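Local coordinates for protein mannose recognizing lectin (Marasmius oreades, PDB 4TKC) that binds mannose in separate pockets of a fungal bulb-type lectin, at residues Ser9-Tyr21 / Gly55-Gly67. Residues are numbered along the deposited sequence; the frame is centred on the assembly and turned at random.
With BMA (beta-D-mannopyranose), chain B.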
loop_
_atom_site.group_PDB
_atom_site.type_symbol
_atom_site.label_atom_id
_atom_site.label_comp_id
_atom_site.label_asym_id
_atom_site.label_seq_id
_atom_site.Cartn_x
_atom_site.Cartn_y
_atom_site.Cartn_z
ATOM N N SER A 9 -1.768 10.596 7.261
ATOM C CA SER A 9 -3.056 11.075 6.749
ATOM C C SER A 9 -3.335 10.896 5.265
ATOM O O SER A 9 -4.462 11.036 4.785
ATOM C CB SER A 9 -3.169 12.598 7.005
ATOM O OG SER A 9 -2.213 13.310 6.205
ATOM N N THR A 10 -2.293 10.541 4.507
ATOM C CA THR A 10 -2.335 10.786 3.088
ATOM C C THR A 10 -1.906 9.588 2.230
ATOM O O THR A 10 -0.822 9.013 2.448
ATOM C CB THR A 10 -1.472 12.023 2.748
ATOM O OG1 THR A 10 -1.963 13.179 3.462
ATOM C CG2 THR A 10 -1.415 12.301 1.230
ATOM N N LEU A 11 -2.763 9.194 1.295
ATOM C CA LEU A 11 -2.487 8.137 0.320
ATOM C C LEU A 11 -2.024 8.781 -0.970
ATOM O O LEU A 11 -2.813 9.374 -1.682
ATOM C CB LEU A 11 -3.757 7.306 0.053
ATOM C CG LEU A 11 -3.502 5.909 -0.491
ATOM C CD1 LEU A 11 -2.677 5.076 0.490
ATOM C CD2 LEU A 11 -4.798 5.208 -0.817
ATOM N N PRO A 12 -0.721 8.778 -1.236
ATOM C CA PRO A 12 -0.208 9.310 -2.504
ATOM C C PRO A 12 -0.397 8.336 -3.687
ATOM O O PRO A 12 -0.922 7.244 -3.500
ATOM C CB PRO A 12 1.289 9.519 -2.213
ATOM C CG PRO A 12 1.594 8.664 -1.044
ATOM C CD PRO A 12 0.340 8.140 -0.435
ATOM N N GLU A 13 -0.093 8.801 -4.901
ATOM C CA GLU A 13 -0.073 7.901 -6.068
ATOM C C GLU A 13 0.750 6.646 -5.800
ATOM O O GLU A 13 1.774 6.705 -5.125
ATOM C CB GLU A 13 0.425 8.607 -7.324
ATOM C CG GLU A 13 -0.527 9.728 -7.781
ATOM C CD GLU A 13 -0.073 10.383 -9.094
ATOM O OE1 GLU A 13 0.701 9.748 -9.848
ATOM O OE2 GLU A 13 -0.451 11.541 -9.355
ATOM N N ASN A 14 0.126 5.561 -6.204
ATOM C CA ASN A 14 0.627 4.185 -5.935
ATOM C C ASN A 14 0.442 3.731 -4.505
ATOM O O ASN A 14 0.873 2.662 -4.112
ATOM C CB ASN A 14 2.102 3.972 -6.338
ATOM C CG ASN A 14 2.279 4.004 -7.825
ATOM O OD1 ASN A 14 1.504 3.361 -8.558
ATOM N ND2 ASN A 14 3.192 4.841 -8.295
ATOM N N GLY A 15 -0.215 4.544 -3.695
ATOM C CA GLY A 15 -0.507 4.140 -2.351
ATOM C C GLY A 15 -1.654 3.138 -2.287
ATOM O O GLY A 15 -2.703 3.351 -2.913
ATOM N N VAL A 16 -1.567 2.192 -1.348
ATOM C CA VAL A 16 -2.586 1.197 -1.162
ATOM C C VAL A 16 -2.841 0.946 0.308
ATOM O O VAL A 16 -1.916 0.774 1.106
ATOM C CB VAL A 16 -2.181 -0.169 -1.785
ATOM C CG1 VAL A 16 -3.143 -1.255 -1.317
ATOM C CG2 VAL A 16 -2.227 -0.054 -3.290
ATOM N N ILE A 17 -4.139 0.997 0.661
ATOM C CA ILE A 17 -4.611 0.567 1.988
ATOM C C ILE A 17 -5.340 -0.764 1.910
ATOM O O ILE A 17 -6.340 -0.872 1.198
ATOM C CB ILE A 17 -5.720 1.487 2.569
ATOM C CG1 ILE A 17 -5.456 2.951 2.346
ATOM C CG2 ILE A 17 -5.945 1.177 4.037
ATOM C CD1 ILE A 17 -6.586 3.816 2.855
ATOM N N GLY A 18 -4.813 -1.810 2.569
ATOM C CA GLY A 18 -5.540 -3.044 2.618
ATOM C C GLY A 18 -6.296 -3.275 3.915
ATOM O O GLY A 18 -6.410 -2.341 4.727
ATOM N N ARG A 19 -6.935 -4.427 4.059
ATOM C CA ARG A 19 -7.752 -4.761 5.241
ATOM C C ARG A 19 -6.920 -4.731 6.505
ATOM O O ARG A 19 -5.806 -5.322 6.532
ATOM C CB ARG A 19 -8.413 -6.120 5.106
ATOM C CG ARG A 19 -9.353 -6.223 3.929
ATOM C CD ARG A 19 -9.989 -7.593 3.802
ATOM N NE ARG A 19 -11.003 -7.598 2.762
ATOM C CZ ARG A 19 -11.704 -8.666 2.398
ATOM N NH1 ARG A 19 -12.623 -8.584 1.450
ATOM N NH2 ARG A 19 -11.538 -9.807 3.039
ATOM N N GLY A 20 -7.419 -3.984 7.498
ATOM C CA GLY A 20 -6.698 -3.783 8.742
ATOM C C GLY A 20 -5.785 -2.550 8.773
ATOM O O GLY A 20 -5.048 -2.361 9.743
ATOM N N TYR A 21 -5.758 -1.798 7.666
ATOM C CA TYR A 21 -4.951 -0.599 7.554
ATOM C C TYR A 21 -5.892 0.600 7.371
ATOM O O TYR A 21 -7.026 0.428 6.917
ATOM C CB TYR A 21 -3.881 -0.735 6.425
ATOM C CG TYR A 21 -2.951 -1.921 6.641
ATOM C CD1 TYR A 21 -3.439 -3.190 6.410
ATOM C CD2 TYR A 21 -1.789 -1.792 7.383
ATOM C CE1 TYR A 21 -2.650 -4.304 6.669
ATOM C CE2 TYR A 21 -0.978 -2.912 7.614
ATOM C CZ TYR A 21 -1.480 -4.151 7.340
ATOM O OH TYR A 21 -0.730 -5.292 7.603
ATOM N N GLY A 55 -20.514 -3.541 2.263
ATOM C CA GLY A 55 -21.177 -4.677 1.662
ATOM C C GLY A 55 -20.540 -5.222 0.388
ATOM O O GLY A 55 -21.124 -6.080 -0.266
ATOM N N LYS A 56 -19.519 -4.528 -0.099
ATOM C CA LYS A 56 -18.913 -4.922 -1.383
ATOM C C LYS A 56 -17.620 -5.754 -1.340
ATOM O O LYS A 56 -17.036 -6.010 -2.392
ATOM C CB LYS A 56 -18.738 -3.665 -2.261
ATOM C CG LYS A 56 -20.052 -2.898 -2.410
ATOM C CD LYS A 56 -20.004 -1.822 -3.483
ATOM C CE LYS A 56 -19.965 -2.390 -4.894
ATOM N NZ LYS A 56 -20.052 -1.342 -5.956
ATOM N N ASN A 57 -17.261 -6.267 -0.165
ATOM C CA ASN A 57 -16.081 -7.163 -0.062
ATOM C C ASN A 57 -14.816 -6.481 -0.580
ATOM O O ASN A 57 -13.977 -7.117 -1.258
ATOM C CB ASN A 57 -16.314 -8.487 -0.781
ATOM C CG ASN A 57 -15.408 -9.573 -0.271
ATOM O OD1 ASN A 57 -15.163 -9.689 0.936
ATOM N ND2 ASN A 57 -14.857 -10.339 -1.198
ATOM N N ALA A 58 -14.629 -5.206 -0.239
ATOM C CA ALA A 58 -13.404 -4.504 -0.581
ATOM C C ALA A 58 -12.184 -5.185 0.040
ATOM O O ALA A 58 -12.211 -5.577 1.222
ATOM C CB ALA A 58 -13.459 -3.071 -0.134
ATOM N N SER A 59 -11.145 -5.367 -0.795
ATOM C CA SER A 59 -9.848 -5.830 -0.338
ATOM C C SER A 59 -8.868 -4.673 -0.098
ATOM O O SER A 59 -8.030 -4.718 0.812
ATOM C CB SER A 59 -9.293 -6.777 -1.387
ATOM O OG SER A 59 -8.025 -7.291 -1.058
ATOM N N PHE A 60 -8.906 -3.666 -0.956
ATOM C CA PHE A 60 -7.957 -2.573 -0.813
ATOM C C PHE A 60 -8.486 -1.316 -1.537
ATOM O O PHE A 60 -9.292 -1.433 -2.453
ATOM C CB PHE A 60 -6.520 -2.996 -1.282
ATOM C CG PHE A 60 -6.422 -3.312 -2.741
ATOM C CD1 PHE A 60 -6.559 -4.623 -3.175
ATOM C CD2 PHE A 60 -6.023 -2.350 -3.662
ATOM C CE1 PHE A 60 -6.432 -4.940 -4.508
ATOM C CE2 PHE A 60 -5.895 -2.678 -5.010
ATOM C CZ PHE A 60 -6.110 -3.976 -5.425
ATOM N N VAL A 61 -7.889 -0.180 -1.178
ATOM C CA VAL A 61 -8.066 1.098 -1.860
ATOM C C VAL A 61 -6.717 1.571 -2.411
ATOM O O VAL A 61 -5.716 1.506 -1.702
ATOM C CB VAL A 61 -8.606 2.142 -0.851
ATOM C CG1 VAL A 61 -8.530 3.570 -1.381
ATOM C CG2 VAL A 61 -10.051 1.832 -0.492
ATOM N N LYS A 62 -6.703 2.019 -3.666
ATOM C CA LYS A 62 -5.484 2.468 -4.298
ATOM C C LYS A 62 -5.735 3.854 -4.895
ATOM O O LYS A 62 -6.645 4.023 -5.730
ATOM C CB LYS A 62 -5.059 1.457 -5.390
ATOM C CG LYS A 62 -3.737 1.812 -6.081
ATOM C CD LYS A 62 -3.209 0.603 -6.837
ATOM C CE LYS A 62 -1.768 0.764 -7.288
ATOM N NZ LYS A 62 -1.258 -0.336 -8.167
ATOM N N MET A 63 -4.823 4.766 -4.555
ATOM C CA MET A 63 -4.759 6.090 -5.182
ATOM C C MET A 63 -3.856 5.923 -6.408
ATOM O O MET A 63 -2.628 5.694 -6.260
ATOM C CB MET A 63 -4.208 7.143 -4.193
ATOM C CG MET A 63 -3.960 8.527 -4.759
ATOM S SD MET A 63 -5.444 9.493 -5.031
ATOM C CE MET A 63 -5.792 9.166 -6.738
ATOM N N GLN A 64 -4.442 5.853 -7.583
ATOM C CA GLN A 64 -3.693 5.418 -8.763
ATOM C C GLN A 64 -2.970 6.545 -9.481
ATOM O O GLN A 64 -3.399 7.726 -9.455
ATOM C CB GLN A 64 -4.664 4.766 -9.746
ATOM C CG GLN A 64 -5.381 3.571 -9.155
ATOM C CD GLN A 64 -6.312 2.876 -10.113
ATOM O OE1 GLN A 64 -6.799 3.447 -11.103
ATOM N NE2 GLN A 64 -6.624 1.635 -9.780
ATOM N N THR A 65 -1.977 6.137 -10.278
ATOM C CA THR A 65 -1.253 7.101 -11.083
ATOM C C THR A 65 -2.109 7.709 -12.221
ATOM O O THR A 65 -1.708 8.729 -12.790
ATOM C CB THR A 65 -0.029 6.475 -11.718
ATOM O OG1 THR A 65 -0.445 5.313 -12.425
ATOM C CG2 THR A 65 1.015 6.058 -10.661
ATOM N N ASP A 66 -3.293 7.149 -12.512
ATOM C CA ASP A 66 -4.224 7.831 -13.437
ATOM C C ASP A 66 -5.094 8.921 -12.794
ATOM O O ASP A 66 -5.870 9.550 -13.512
ATOM C CB ASP A 66 -5.053 6.825 -14.260
ATOM C CG ASP A 66 -6.078 6.064 -13.445
ATOM O OD1 ASP A 66 -6.159 6.316 -12.211
ATOM O OD2 ASP A 66 -6.813 5.225 -14.054
ATOM N N GLY A 67 -4.894 9.154 -11.487
ATOM C CA GLY A 67 -5.692 10.166 -10.765
ATOM C C GLY A 67 -6.917 9.578 -10.121
ATOM O O GLY A 67 -7.630 10.295 -9.418
HETATM C C1 BMA B . -10.715 3.312 -14.763
HETATM C C2 BMA B . -9.307 3.173 -14.195
HETATM C C3 BMA B . -9.188 1.760 -13.648
HETATM C C4 BMA B . -10.316 1.455 -12.648
HETATM C C5 BMA B . -11.697 1.741 -13.245
HETATM C C6 BMA B . -12.797 1.445 -12.225
HETATM O O1 BMA B . -10.781 4.637 -15.302
HETATM O O2 BMA B . -9.053 4.180 -13.206
HETATM O O3 BMA B . -7.890 1.624 -13.064
HETATM O O4 BMA B . -10.271 0.085 -12.243
HETATM O O5 BMA B . -11.680 3.096 -13.715
HETATM O O6 BMA B . -13.830 2.445 -12.176
HETATM O O HOH W 1 -1.182 3.518 -9.523
HETATM O O HOH W 2 1.277 0.565 -8.711
#
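R19 and the A58 carbonyl show how a side chain can extend a strand pairing past its last regular bond. From CB the chain runs fully extended to NE (chi2 179°, chi3 173°). CG lies 3.7 Å from S59 O; CD passes A58 O more distantly; NE then donates to A58 O at 2.8 Å. NE and NH1 together grip this oxygen side-on, NH1 from above the A58 carbonyl plane, and NH1 also reaches N57 OD1 at 2.8 Å, from above that amide's carbonyl plane. One guanidinium edge thus grips the 57-58 loop, while S59 and F60, both facing Y72, form a classic beta bulge.

Further along, I17 and V61 exchange two backbone bonds as an antiparallel hydrogen-bonded pair. V16 CG2 rests 3.7 Å from K62 CG on one face; L11 CD2 reaches V61 CG1 at 4.1 Å on the other. The type II turn 12-15 closes this end, where N14 N donates to M63 O. N14 OD1 accepts from two waters, one taking a bond from T65 N, the other from K62 NZ, itself bonded to P6 O of the second subunit.

The bonding implies a strand, outermost in this sheet within the chain, tied at both ends to strand 60-63, which runs into the turn whose D66 OD2 accepts from mannose O2.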